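Local coordinates for ferric-siderophore receptor protein (Streptomyces coelicolor, PDB 6ENK) that binds the iron complex of the hydroxamate siderophore desferrioxamine B and probably delivers it for uptake into the cell, at residues M265-S270 with A295-P300; F211-T216 with E248-E253; P71-D76 with L94-G99. All coordinates share one frame; numbering follows the deposited sequence.

Contact 1 (M265-S270 with A295-P300); sequences MDDRAS and ARSPEP. With BJ5 (desferrioxamine B), chain E.
M265 and D266 run parallel to A295 and R296 as the last paired residues of neighbouring strands, joined by R296 N to M265 O at 2.8 Å, nearly straight at the hydrogen. The ladder frays at D267, whose N makes only a weak bond to R296 O. Beyond it, S297 OG donates to D267 OD2 (2.6 Å), and a water links D267 OD1 to E299 N. These are C-terminal strand ends of a mixed sheet, the edge from which this periplasmic-binding-protein lobe reaches the siderophore. R268 does the reaching: its chain bends at chi3 (-59°), which turns the guanidinium between the D266 and E299 carboxylates. D266 holds it side-on and in plane, NE to OD1 and NH2 to OD2 (2.9 Å); OD1 also takes R268 N, closing an Asx turn, and OD2 has a second partner in S205. E299 OE2 offers its anti lone pair to NH1 at 2.8 Å, the carboxylate turned 65° from the guanidinium. R268 gives NH1 to O22 and NH2 to O31 (2.9 Å) of desferrioxamine B, two oxygens around the iron. P298 lies across D266, its CG 3.2 Å from D266 OD1; its CB comes over a face of the R296 guanidinium, salt-bridged to D221, and 3.4 Å from ligand C24.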
loop_
_atom_site.group_PDB
_atom_site.type_symbol
_atom_site.label_atom_id
_atom_site.label_comp_id
_atom_site.label_asym_id
_atom_site.label_seq_id
_atom_site.Cartn_x
_atom_site.Cartn_y
_atom_site.Cartn_z
ATOM N N MET A 265 0.884 11.325 5.809
ATOM C CA MET A 265 1.987 10.635 6.486
ATOM C C MET A 265 1.812 9.120 6.399
ATOM O O MET A 265 0.770 8.584 6.772
ATOM C CB MET A 265 2.096 11.077 7.961
ATOM C CG MET A 265 2.617 12.509 8.149
ATOM S SD MET A 265 4.260 12.762 7.439
ATOM C CE MET A 265 5.270 11.868 8.614
ATOM N N ASP A 266 2.846 8.459 5.884
ATOM C CA ASP A 266 3.007 7.017 5.895
ATOM C C ASP A 266 2.491 6.389 7.218
ATOM O O ASP A 266 2.896 6.777 8.317
ATOM C CB ASP A 266 4.489 6.726 5.683
ATOM C CG ASP A 266 4.819 5.283 5.393
ATOM O OD1 ASP A 266 3.991 4.345 5.457
ATOM O OD2 ASP A 266 6.007 5.097 5.047
ATOM N N ASP A 267 1.608 5.403 7.061
ATOM C CA ASP A 267 0.917 4.719 8.156
ATOM C C ASP A 267 1.505 3.360 8.547
ATOM O O ASP A 267 0.973 2.681 9.429
ATOM C CB ASP A 267 -0.588 4.587 7.808
ATOM C CG ASP A 267 -0.868 3.681 6.585
ATOM O OD1 ASP A 267 0.074 3.189 5.927
ATOM O OD2 ASP A 267 -2.054 3.470 6.273
ATOM N N ARG A 268 2.597 2.952 7.897
ATOM C CA ARG A 268 3.096 1.589 8.046
ATOM C C ARG A 268 3.877 1.400 9.349
ATOM O O ARG A 268 4.441 2.342 9.906
ATOM C CB ARG A 268 3.954 1.197 6.832
ATOM C CG ARG A 268 3.138 1.099 5.532
ATOM C CD ARG A 268 3.981 0.817 4.311
ATOM N NE ARG A 268 4.970 1.865 4.158
ATOM C CZ ARG A 268 6.179 1.746 3.616
ATOM N NH1 ARG A 268 6.586 0.615 3.049
ATOM N NH2 ARG A 268 6.968 2.815 3.605
ATOM N N ALA A 269 3.916 0.154 9.789
ATOM C CA ALA A 269 4.538 -0.255 11.047
ATOM C C ALA A 269 6.022 0.081 11.156
ATOM O O ALA A 269 6.546 0.156 12.251
ATOM C CB ALA A 269 4.346 -1.753 11.252
ATOM N N SER A 270 6.703 0.246 10.028
ATOM C CA SER A 270 8.122 0.619 10.052
ATOM C C SER A 270 8.379 2.113 10.364
ATOM O O SER A 270 9.523 2.522 10.472
ATOM C CB SER A 270 8.758 0.237 8.720
ATOM O OG SER A 270 7.965 0.675 7.627
ATOM N N ALA A 295 -3.418 10.370 7.282
ATOM C CA ALA A 295 -2.685 9.191 6.879
ATOM C C ALA A 295 -2.523 9.108 5.343
ATOM O O ALA A 295 -3.409 9.494 4.585
ATOM C CB ALA A 295 -3.379 7.948 7.421
ATOM N N ARG A 296 -1.362 8.616 4.909
ATOM C CA ARG A 296 -1.181 8.036 3.591
ATOM C C ARG A 296 -0.920 6.564 3.784
ATOM O O ARG A 296 -0.155 6.202 4.691
ATOM C CB ARG A 296 0.048 8.614 2.913
ATOM C CG ARG A 296 0.298 7.991 1.544
ATOM C CD ARG A 296 1.616 8.424 0.944
ATOM N NE ARG A 296 1.847 7.586 -0.225
ATOM C CZ ARG A 296 3.018 7.335 -0.805
ATOM N NH1 ARG A 296 4.156 7.834 -0.333
ATOM N NH2 ARG A 296 3.049 6.505 -1.848
ATOM N N SER A 297 -1.494 5.720 2.921
ATOM C CA SER A 297 -1.105 4.303 2.878
ATOM C C SER A 297 -0.228 4.060 1.647
ATOM O O SER A 297 -0.770 3.836 0.564
ATOM C CB SER A 297 -2.335 3.410 2.802
ATOM O OG SER A 297 -3.169 3.561 3.925
ATOM N N PRO A 298 1.122 4.128 1.789
ATOM C CA PRO A 298 1.984 3.882 0.611
ATOM C C PRO A 298 1.927 2.469 0.023
ATOM O O PRO A 298 2.373 2.262 -1.106
ATOM C CB PRO A 298 3.408 4.209 1.116
ATOM C CG PRO A 298 3.227 4.949 2.380
ATOM C CD PRO A 298 1.935 4.468 2.967
ATOM N N GLU A 299 1.393 1.515 0.789
ATOM C CA GLU A 299 1.072 0.164 0.308
ATOM C C GLU A 299 -0.442 -0.064 0.435
ATOM O O GLU A 299 -0.910 -0.726 1.381
ATOM C CB GLU A 299 1.806 -0.874 1.134
ATOM C CG GLU A 299 3.304 -0.776 1.029
ATOM C CD GLU A 299 4.007 -1.920 1.739
ATOM O OE1 GLU A 299 3.599 -3.072 1.544
ATOM O OE2 GLU A 299 4.983 -1.668 2.479
ATOM N N PRO A 300 -1.225 0.498 -0.506
ATOM C CA PRO A 300 -2.673 0.249 -0.477
ATOM C C PRO A 300 -2.952 -1.222 -0.484
ATOM O O PRO A 300 -2.198 -1.996 -1.128
ATOM C CB PRO A 300 -3.167 0.868 -1.791
ATOM C CG PRO A 300 -2.167 1.949 -2.081
ATOM C CD PRO A 300 -0.854 1.352 -1.650
HETATM FE FE BJ5 E . 10.447 1.710 1.895
HETATM O O11 BJ5 E . 10.053 0.651 3.525
HETATM O O12 BJ5 E . 11.311 0.070 1.171
HETATM O O21 BJ5 E . 10.825 2.699 0.233
HETATM O O22 BJ5 E . 8.773 1.152 0.998
HETATM O O31 BJ5 E . 9.616 3.335 2.682
HETATM O O32 BJ5 E . 12.119 2.337 2.791
HETATM N N11 BJ5 E . 10.342 -0.574 3.156
HETATM C C11 BJ5 E . 11.213 -0.869 2.065
HETATM C C12 BJ5 E . 11.901 -2.169 1.797
HETATM C C13 BJ5 E . 13.216 -1.992 1.033
HETATM C C14 BJ5 E . 13.048 -2.080 -0.469
HETATM O O13 BJ5 E . 13.280 -3.120 -1.084
HETATM N N12 BJ5 E . 12.697 -0.960 -1.102
HETATM C C15 BJ5 E . 12.850 -0.767 -2.544
HETATM C C16 BJ5 E . 11.535 -0.654 -3.271
HETATM C C18 BJ5 E . 11.080 1.808 -2.705
HETATM C C17 BJ5 E . 10.565 0.386 -2.723
HETATM C C19 BJ5 E . 10.138 2.779 -2.012
HETATM N N21 BJ5 E . 9.876 2.397 -0.611
HETATM C C21 BJ5 E . 8.678 1.730 -0.176
HETATM C C22 BJ5 E . 7.434 1.489 -0.970
HETATM C C23 BJ5 E . 6.218 2.240 -0.433
HETATM C C24 BJ5 E . 6.375 3.736 -0.502
HETATM O O23 BJ5 E . 6.105 4.364 -1.512
HETATM N N22 BJ5 E . 6.808 4.339 0.603
HETATM C C25 BJ5 E . 6.826 5.782 0.812
HETATM C C26 BJ5 E . 7.758 6.171 1.927
HETATM C C27 BJ5 E . 9.228 6.127 1.547
HETATM C C28 BJ5 E . 10.191 6.372 2.692
HETATM C C29 BJ5 E . 10.161 5.305 3.784
HETATM N N31 BJ5 E . 10.572 3.988 3.278
HETATM C C31 BJ5 E . 11.913 3.530 3.332
HETATM C C32 BJ5 E . 13.066 4.307 3.905
HETATM C C39 BJ5 E . 9.756 -1.637 3.964
HETATM C C40 BJ5 E . 10.285 -1.639 5.375
HETATM C C41 BJ5 E . 11.782 -1.361 5.489
HETATM C C42 BJ5 E . 12.559 -2.313 6.390
HETATM C C43 BJ5 E . 12.866 -1.753 7.766
HETATM N N44 BJ5 E . 11.831 -0.857 8.275
HETATM O O HOH W 1 0.303 1.477 3.650
#

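Contact 2 (F211-T216 with E248-E253); sequences FYVSGT and ESLSWE. With BJ5 (desferrioxamine B), chain E.
F211 and L250 face each other as a hydrogen-bonded pair of an antiparallel ladder, in which strand 247-250 forms the outer edge of one lobe's five-stranded mixed sheet. F211 N to L250 O and L250 N to F211 O (2.8 Å) make one ring; V213 and E248 exchange the same two bonds, with E248 N to V213 O almost straight. Between them Y212 and S249 form a non-hydrogen-bonded pair, where Y212 CA lies 3.3 Å from E248 O in a CA-H...O contact.

Apolar contacts gather on the face carrying F211, V213 and L250. V213 CG2 meets L250 CD1 at 3.7 Å. With its CG anti to the backbone N (chi1 -177°), F211 carries its ring out to W252, just past the strand, and turns an edge to the six-membered ring of W252 in an offset edge-to-face pair, planes at 62°, with F211 CD1 3.6 Å from W252 CH2. F211 CB sits squarely over that W252 ring, a CH-pi contact, while S207 O holds W252 NE1.

On the other face, desferrioxamine B puts C32 over one face of the Y212 ring, toward the rim. S249 OG comes up at the ring's edge, in plane, 3.3 Å from Y212 CE1.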
loop_
_atom_site.group_PDB
_atom_site.type_symbol
_atom_site.label_atom_id
_atom_site.label_comp_id
_atom_site.label_asym_id
_atom_site.label_seq_id
_atom_site.Cartn_x
_atom_site.Cartn_y
_atom_site.Cartn_z
ATOM N N PHE A 211 13.353 12.344 7.607
ATOM C CA PHE A 211 12.005 12.579 7.170
ATOM C C PHE A 211 12.046 12.454 5.662
ATOM O O PHE A 211 12.824 13.165 5.012
ATOM C CB PHE A 211 11.569 13.982 7.536
ATOM C CG PHE A 211 10.152 14.277 7.180
ATOM C CD1 PHE A 211 9.133 13.932 8.033
ATOM C CD2 PHE A 211 9.840 14.919 5.985
ATOM C CE1 PHE A 211 7.822 14.205 7.716
ATOM C CE2 PHE A 211 8.523 15.188 5.652
ATOM C CZ PHE A 211 7.515 14.833 6.517
ATOM N N TYR A 212 11.245 11.550 5.113
ATOM C CA TYR A 212 11.258 11.285 3.684
ATOM C C TYR A 212 10.098 11.950 2.976
ATOM O O TYR A 212 8.962 11.802 3.402
ATOM C CB TYR A 212 11.169 9.796 3.445
ATOM C CG TYR A 212 12.208 8.999 4.183
ATOM C CD1 TYR A 212 13.488 8.908 3.693
ATOM C CD2 TYR A 212 11.898 8.305 5.364
ATOM C CE1 TYR A 212 14.448 8.157 4.334
ATOM C CE2 TYR A 212 12.858 7.549 6.012
ATOM C CZ TYR A 212 14.130 7.469 5.479
ATOM O OH TYR A 212 15.110 6.731 6.056
ATOM N N VAL A 213 10.380 12.664 1.895
ATOM C CA VAL A 213 9.325 13.247 1.056
ATOM C C VAL A 213 9.231 12.501 -0.263
ATOM O O VAL A 213 10.201 12.482 -1.054
ATOM C CB VAL A 213 9.563 14.739 0.750
ATOM C CG1 VAL A 213 8.374 15.339 0.002
ATOM C CG2 VAL A 213 9.778 15.496 2.035
ATOM N N SER A 214 8.056 11.909 -0.509
ATOM C CA SER A 214 7.826 11.178 -1.727
ATOM C C SER A 214 7.394 12.145 -2.830
ATOM O O SER A 214 6.628 13.085 -2.584
ATOM C CB SER A 214 6.774 10.084 -1.521
ATOM O OG SER A 214 7.272 9.041 -0.697
ATOM N N GLY A 215 7.908 11.924 -4.038
ATOM C CA GLY A 215 7.262 12.470 -5.237
ATOM C C GLY A 215 6.137 11.545 -5.643
ATOM O O GLY A 215 5.974 10.468 -5.082
ATOM N N THR A 216 5.371 11.943 -6.648
ATOM C CA THR A 216 4.233 11.171 -7.065
ATOM C C THR A 216 4.655 10.028 -7.966
ATOM O O THR A 216 4.116 8.915 -7.838
ATOM C CB THR A 216 3.171 12.033 -7.757
ATOM O OG1 THR A 216 3.734 12.705 -8.884
ATOM C CG2 THR A 216 2.617 13.025 -6.758
ATOM N N GLU A 248 12.933 11.751 -1.553
ATOM C CA GLU A 248 14.016 12.578 -1.052
ATOM C C GLU A 248 14.163 12.366 0.456
ATOM O O GLU A 248 13.167 12.359 1.169
ATOM C CB GLU A 248 13.685 14.048 -1.294
ATOM C CG GLU A 248 14.798 14.987 -0.833
ATOM C CD GLU A 248 14.468 16.447 -1.079
ATOM O OE1 GLU A 248 13.305 16.745 -1.384
ATOM O OE2 GLU A 248 15.384 17.286 -0.962
ATOM N N SER A 249 15.395 12.223 0.935
ATOM C CA SER A 249 15.649 12.093 2.370
ATOM C C SER A 249 16.006 13.478 2.965
ATOM O O SER A 249 16.977 14.093 2.531
ATOM C CB SER A 249 16.775 11.088 2.582
ATOM O OG SER A 249 16.355 9.790 2.147
ATOM N N LEU A 250 15.239 13.960 3.948
ATOM C CA LEU A 250 15.529 15.246 4.598
ATOM C C LEU A 250 15.956 15.059 6.056
ATOM O O LEU A 250 15.420 14.225 6.784
ATOM C CB LEU A 250 14.319 16.199 4.576
ATOM C CG LEU A 250 13.678 16.611 3.242
ATOM C CD1 LEU A 250 12.482 17.532 3.487
ATOM C CD2 LEU A 250 14.706 17.267 2.343
ATOM N N SER A 251 16.929 15.860 6.482
ATOM C CA SER A 251 17.206 15.998 7.897
ATOM C C SER A 251 15.973 16.624 8.546
ATOM O O SER A 251 15.273 17.448 7.933
ATOM C CB SER A 251 18.427 16.902 8.122
ATOM O OG SER A 251 19.603 16.321 7.562
ATOM N N TRP A 252 15.702 16.243 9.790
ATOM C CA TRP A 252 14.536 16.764 10.485
ATOM C C TRP A 252 14.537 18.293 10.617
ATOM O O TRP A 252 13.483 18.928 10.602
ATOM C CB TRP A 252 14.422 16.127 11.858
ATOM C CG TRP A 252 13.783 14.777 11.817
ATOM C CD1 TRP A 252 14.405 13.564 11.898
ATOM C CD2 TRP A 252 12.392 14.513 11.693
ATOM N NE1 TRP A 252 13.472 12.545 11.827
ATOM C CE2 TRP A 252 12.225 13.110 11.717
ATOM C CE3 TRP A 252 11.255 15.329 11.579
ATOM C CZ2 TRP A 252 10.963 12.504 11.635
ATOM C CZ3 TRP A 252 9.998 14.719 11.475
ATOM C CH2 TRP A 252 9.869 13.328 11.513
ATOM N N GLU A 253 15.723 18.883 10.740
ATOM C CA GLU A 253 15.827 20.337 10.791
ATOM C C GLU A 253 15.434 21.045 9.465
ATOM O O GLU A 253 15.292 22.250 9.468
ATOM C CB GLU A 253 17.212 20.802 11.290
ATOM C CG GLU A 253 18.427 20.303 10.508
ATOM C CD GLU A 253 18.974 18.972 11.013
ATOM O OE1 GLU A 253 18.168 18.114 11.458
ATOM O OE2 GLU A 253 20.208 18.771 10.922
HETATM FE FE BJ5 E . 10.447 1.710 1.895
HETATM O O11 BJ5 E . 10.053 0.651 3.525
HETATM O O12 BJ5 E . 11.311 0.070 1.171
HETATM O O21 BJ5 E . 10.825 2.699 0.233
HETATM O O22 BJ5 E . 8.773 1.152 0.998
HETATM O O31 BJ5 E . 9.616 3.335 2.682
HETATM O O32 BJ5 E . 12.119 2.337 2.791
HETATM N N11 BJ5 E . 10.342 -0.574 3.156
HETATM C C11 BJ5 E . 11.213 -0.869 2.065
HETATM C C12 BJ5 E . 11.901 -2.169 1.797
HETATM C C13 BJ5 E . 13.216 -1.992 1.033
HETATM C C14 BJ5 E . 13.048 -2.080 -0.469
HETATM O O13 BJ5 E . 13.280 -3.120 -1.084
HETATM N N12 BJ5 E . 12.697 -0.960 -1.102
HETATM C C15 BJ5 E . 12.850 -0.767 -2.544
HETATM C C16 BJ5 E . 11.535 -0.654 -3.271
HETATM C C18 BJ5 E . 11.080 1.808 -2.705
HETATM C C17 BJ5 E . 10.565 0.386 -2.723
HETATM C C19 BJ5 E . 10.138 2.779 -2.012
HETATM N N21 BJ5 E . 9.876 2.397 -0.611
HETATM C C21 BJ5 E . 8.678 1.730 -0.176
HETATM C C22 BJ5 E . 7.434 1.489 -0.970
HETATM C C23 BJ5 E . 6.218 2.240 -0.433
HETATM C C24 BJ5 E . 6.375 3.736 -0.502
HETATM O O23 BJ5 E . 6.105 4.364 -1.512
HETATM N N22 BJ5 E . 6.808 4.339 0.603
HETATM C C25 BJ5 E . 6.826 5.782 0.812
HETATM C C26 BJ5 E . 7.758 6.171 1.927
HETATM C C27 BJ5 E . 9.228 6.127 1.547
HETATM C C28 BJ5 E . 10.191 6.372 2.692
HETATM C C29 BJ5 E . 10.161 5.305 3.784
HETATM N N31 BJ5 E . 10.572 3.988 3.278
HETATM C C31 BJ5 E . 11.913 3.530 3.332
HETATM C C32 BJ5 E . 13.066 4.307 3.905
HETATM C C39 BJ5 E . 9.756 -1.637 3.964
HETATM C C40 BJ5 E . 10.285 -1.639 5.375
HETATM C C41 BJ5 E . 11.782 -1.361 5.489
HETATM C C42 BJ5 E . 12.559 -2.313 6.390
HETATM C C43 BJ5 E . 12.866 -1.753 7.766
HETATM N N44 BJ5 E . 11.831 -0.857 8.275
#

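Contact 3 (P71-D76 with L94-G99); sequences PTTTKD and LGNEWG. With BJ5 (desferrioxamine B), chain E.
P71 passes closest to E97, with CA atoms 4.1 Å apart, where two irregular segments cross just beyond the ends of neighbouring strands 67-69 and 92-95. The side chain of N96 supplies the direct hydrogen bonds between them. Its OD1 accepts two consecutive backbone N-H groups: T72 N approaches nearly along the C=O axis at 2.9 Å, whereas T73 N arrives in the carbonyl plane on a lone pair, with the straighter N-H...O angle of 167°. At the other end of the amide, ND2 donates to T73 OG1 at 2.8 Å, close to the amide plane. T73 OG1 is set between its own backbone N and carbonyl carbon (chi1 63°), which brings the hydroxyl round to the same amide that holds its N-H. T72 CB packs 3.4 Å from N96 OD1, but the T72 hydroxyl bonds elsewhere, to G70 O and T52. A water adds a bridge, within bonding distance of T73 O and N96 O; K75 NZ reaches it only weakly.

Past N96 the contact is van der Waals: the P71 ring lies along the backbone, CD 3.8 Å from W98 N. In the parallel-sheet lobe of this periplasmic binding protein, segment 94-99 carries the chain to the pocket. With CG anti to its backbone N (chi1 178°), W98 swings its indole away from P71 and lays a face against desferrioxamine B, CZ2 3.4 Å from C12; W126 meets the same indole. With OD1 accepting and ND2 donating, the amide's orientation is fixed, so N96 clasps the backbone at T72 and T73 two residues before the chain reaches the siderophore.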
loop_
_atom_site.group_PDB
_atom_site.type_symbol
_atom_site.label_atom_id
_atom_site.label_comp_id
_atom_site.label_asym_id
_atom_site.label_seq_id
_atom_site.Cartn_x
_atom_site.Cartn_y
_atom_site.Cartn_z
ATOM N N PRO A 71 3.652 -6.969 8.170
ATOM C CA PRO A 71 3.034 -6.326 9.344
ATOM C C PRO A 71 1.606 -6.840 9.475
ATOM O O PRO A 71 0.791 -6.573 8.593
ATOM C CB PRO A 71 3.070 -4.822 8.993
ATOM C CG PRO A 71 4.156 -4.714 7.980
ATOM C CD PRO A 71 4.117 -5.968 7.187
ATOM N N THR A 72 1.322 -7.603 10.544
ATOM C CA THR A 72 0.039 -8.284 10.676
ATOM C C THR A 72 -0.691 -7.924 11.943
ATOM O O THR A 72 -1.889 -7.584 11.884
ATOM C CB THR A 72 0.197 -9.818 10.569
ATOM O OG1 THR A 72 0.918 -10.135 9.370
ATOM C CG2 THR A 72 -1.178 -10.491 10.537
ATOM N N THR A 73 0.007 -7.983 13.074
ATOM C CA THR A 73 -0.535 -7.452 14.326
ATOM C C THR A 73 0.346 -6.368 14.919
ATOM O O THR A 73 1.543 -6.294 14.660
ATOM C CB THR A 73 -0.713 -8.533 15.411
ATOM O OG1 THR A 73 0.559 -9.092 15.762
ATOM C CG2 THR A 73 -1.662 -9.609 14.959
ATOM N N THR A 74 -0.274 -5.523 15.731
ATOM C CA THR A 74 0.447 -4.451 16.424
ATOM C C THR A 74 0.865 -4.981 17.788
ATOM O O THR A 74 0.475 -6.067 18.174
ATOM C CB THR A 74 -0.447 -3.210 16.585
ATOM O OG1 THR A 74 -1.547 -3.526 17.440
ATOM C CG2 THR A 74 -0.981 -2.767 15.239
ATOM N N LYS A 75 1.605 -4.190 18.557
ATOM C CA LYS A 75 2.169 -4.706 19.809
ATOM C C LYS A 75 1.114 -4.928 20.913
ATOM O O LYS A 75 1.411 -5.568 21.907
ATOM C CB LYS A 75 3.325 -3.835 20.306
ATOM C CG LYS A 75 4.429 -3.574 19.295
ATOM C CD LYS A 75 5.067 -4.822 18.716
ATOM C CE LYS A 75 6.273 -4.445 17.857
ATOM N NZ LYS A 75 6.206 -5.064 16.502
ATOM N N ASP A 76 -0.118 -4.458 20.711
ATOM C CA ASP A 76 -1.250 -4.868 21.549
ATOM C C ASP A 76 -2.088 -6.020 20.952
ATOM O O ASP A 76 -3.164 -6.352 21.465
ATOM C CB ASP A 76 -2.130 -3.657 21.918
ATOM C CG ASP A 76 -2.612 -2.871 20.714
ATOM O OD1 ASP A 76 -2.365 -3.301 19.568
ATOM O OD2 ASP A 76 -3.239 -1.808 20.908
ATOM N N LEU A 94 3.542 -15.975 9.491
ATOM C CA LEU A 94 4.914 -16.464 9.219
ATOM C C LEU A 94 6.011 -15.455 9.477
ATOM O O LEU A 94 7.187 -15.829 9.643
ATOM C CB LEU A 94 5.030 -16.932 7.768
ATOM C CG LEU A 94 4.045 -18.040 7.417
ATOM C CD1 LEU A 94 4.060 -18.245 5.913
ATOM C CD2 LEU A 94 4.359 -19.336 8.175
ATOM N N GLY A 95 5.631 -14.184 9.481
ATOM C CA GLY A 95 6.515 -13.083 9.805
ATOM C C GLY A 95 5.611 -11.894 10.077
ATOM O O GLY A 95 4.568 -11.773 9.433
ATOM N N ASN A 96 5.993 -11.044 11.031
ATOM C CA ASN A 96 5.073 -10.005 11.549
ATOM C C ASN A 96 5.662 -8.610 11.332
ATOM O O ASN A 96 5.391 -7.664 12.070
ATOM C CB ASN A 96 4.733 -10.272 13.028
ATOM C CG ASN A 96 3.350 -9.778 13.414
ATOM O OD1 ASN A 96 2.715 -9.023 12.664
ATOM N ND2 ASN A 96 2.857 -10.221 14.592
ATOM N N GLU A 97 6.433 -8.496 10.259
ATOM C CA GLU A 97 7.048 -7.255 9.821
ATOM C C GLU A 97 7.450 -7.493 8.367
ATOM O O GLU A 97 7.378 -8.644 7.882
ATOM C CB GLU A 97 8.277 -6.860 10.661
ATOM C CG GLU A 97 9.462 -7.839 10.647
ATOM C CD GLU A 97 10.643 -7.301 11.447
ATOM O OE1 GLU A 97 10.455 -6.892 12.594
ATOM O OE2 GLU A 97 11.771 -7.264 10.930
ATOM N N TRP A 98 7.849 -6.425 7.678
ATOM C CA TRP A 98 8.363 -6.570 6.323
ATOM C C TRP A 98 9.667 -7.400 6.364
ATOM O O TRP A 98 10.447 -7.309 7.308
ATOM C CB TRP A 98 8.620 -5.205 5.690
ATOM C CG TRP A 98 9.189 -5.294 4.303
ATOM C CD1 TRP A 98 8.503 -5.297 3.120
ATOM C CD2 TRP A 98 10.568 -5.390 3.968
ATOM N NE1 TRP A 98 9.382 -5.408 2.067
ATOM C CE2 TRP A 98 10.653 -5.465 2.558
ATOM C CE3 TRP A 98 11.745 -5.462 4.725
ATOM C CZ2 TRP A 98 11.870 -5.580 1.891
ATOM C CZ3 TRP A 98 12.950 -5.571 4.062
ATOM C CH2 TRP A 98 13.002 -5.635 2.655
ATOM N N GLY A 99 9.885 -8.203 5.338
ATOM C CA GLY A 99 11.154 -8.869 5.127
ATOM C C GLY A 99 11.431 -10.044 6.057
ATOM O O GLY A 99 12.604 -10.394 6.272
HETATM FE FE BJ5 E . 10.447 1.710 1.895
HETATM O O11 BJ5 E . 10.053 0.651 3.525
HETATM O O12 BJ5 E . 11.311 0.070 1.171
HETATM O O21 BJ5 E . 10.825 2.699 0.233
HETATM O O22 BJ5 E . 8.773 1.152 0.998
HETATM O O31 BJ5 E . 9.616 3.335 2.682
HETATM O O32 BJ5 E . 12.119 2.337 2.791
HETATM N N11 BJ5 E . 10.342 -0.574 3.156
HETATM C C11 BJ5 E . 11.213 -0.869 2.065
HETATM C C12 BJ5 E . 11.901 -2.169 1.797
HETATM C C13 BJ5 E . 13.216 -1.992 1.033
HETATM C C14 BJ5 E . 13.048 -2.080 -0.469
HETATM O O13 BJ5 E . 13.280 -3.120 -1.084
HETATM N N12 BJ5 E . 12.697 -0.960 -1.102
HETATM C C15 BJ5 E . 12.850 -0.767 -2.544
HETATM C C16 BJ5 E . 11.535 -0.654 -3.271
HETATM C C18 BJ5 E . 11.080 1.808 -2.705
HETATM C C17 BJ5 E . 10.565 0.386 -2.723
HETATM C C19 BJ5 E . 10.138 2.779 -2.012
HETATM N N21 BJ5 E . 9.876 2.397 -0.611
HETATM C C21 BJ5 E . 8.678 1.730 -0.176
HETATM C C22 BJ5 E . 7.434 1.489 -0.970
HETATM C C23 BJ5 E . 6.218 2.240 -0.433
HETATM C C24 BJ5 E . 6.375 3.736 -0.502
HETATM O O23 BJ5 E . 6.105 4.364 -1.512
HETATM N N22 BJ5 E . 6.808 4.339 0.603
HETATM C C25 BJ5 E . 6.826 5.782 0.812
HETATM C C26 BJ5 E . 7.758 6.171 1.927
HETATM C C27 BJ5 E . 9.228 6.127 1.547
HETATM C C28 BJ5 E . 10.191 6.372 2.692
HETATM C C29 BJ5 E . 10.161 5.305 3.784
HETATM N N31 BJ5 E . 10.572 3.988 3.278
HETATM C C31 BJ5 E . 11.913 3.530 3.332
HETATM C C32 BJ5 E . 13.066 4.307 3.905
HETATM C C39 BJ5 E . 9.756 -1.637 3.964
HETATM C C40 BJ5 E . 10.285 -1.639 5.375
HETATM C C41 BJ5 E . 11.782 -1.361 5.489
HETATM C C42 BJ5 E . 12.559 -2.313 6.390
HETATM C C43 BJ5 E . 12.866 -1.753 7.766
HETATM N N44 BJ5 E . 11.831 -0.857 8.275
HETATM O O HOH W 2 4.174 -6.934 14.587
#

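How the contacts relate
Along the chain the three come in series: contact 3, then contact 2, then contact 1. Contacts 1 and 2 share the five-stranded mixed sheet, contact 2 at its outer strand 247-250 and contact 1 at the opposite edge strand 293-296; their centres lie 15 Å apart, and they touch where M265 CE packs on F211 CE1. Contact 3 belongs to the loops of the five-stranded parallel sheet. It meets contact 1 through P71 and A269, centres 14 Å apart, but its nearest atoms are about 13 Å from contact 2. All three touch desferrioxamine B, so both sheets contribute to one pocket, consistent with the two-lobed cleft of siderophore-binding proteins.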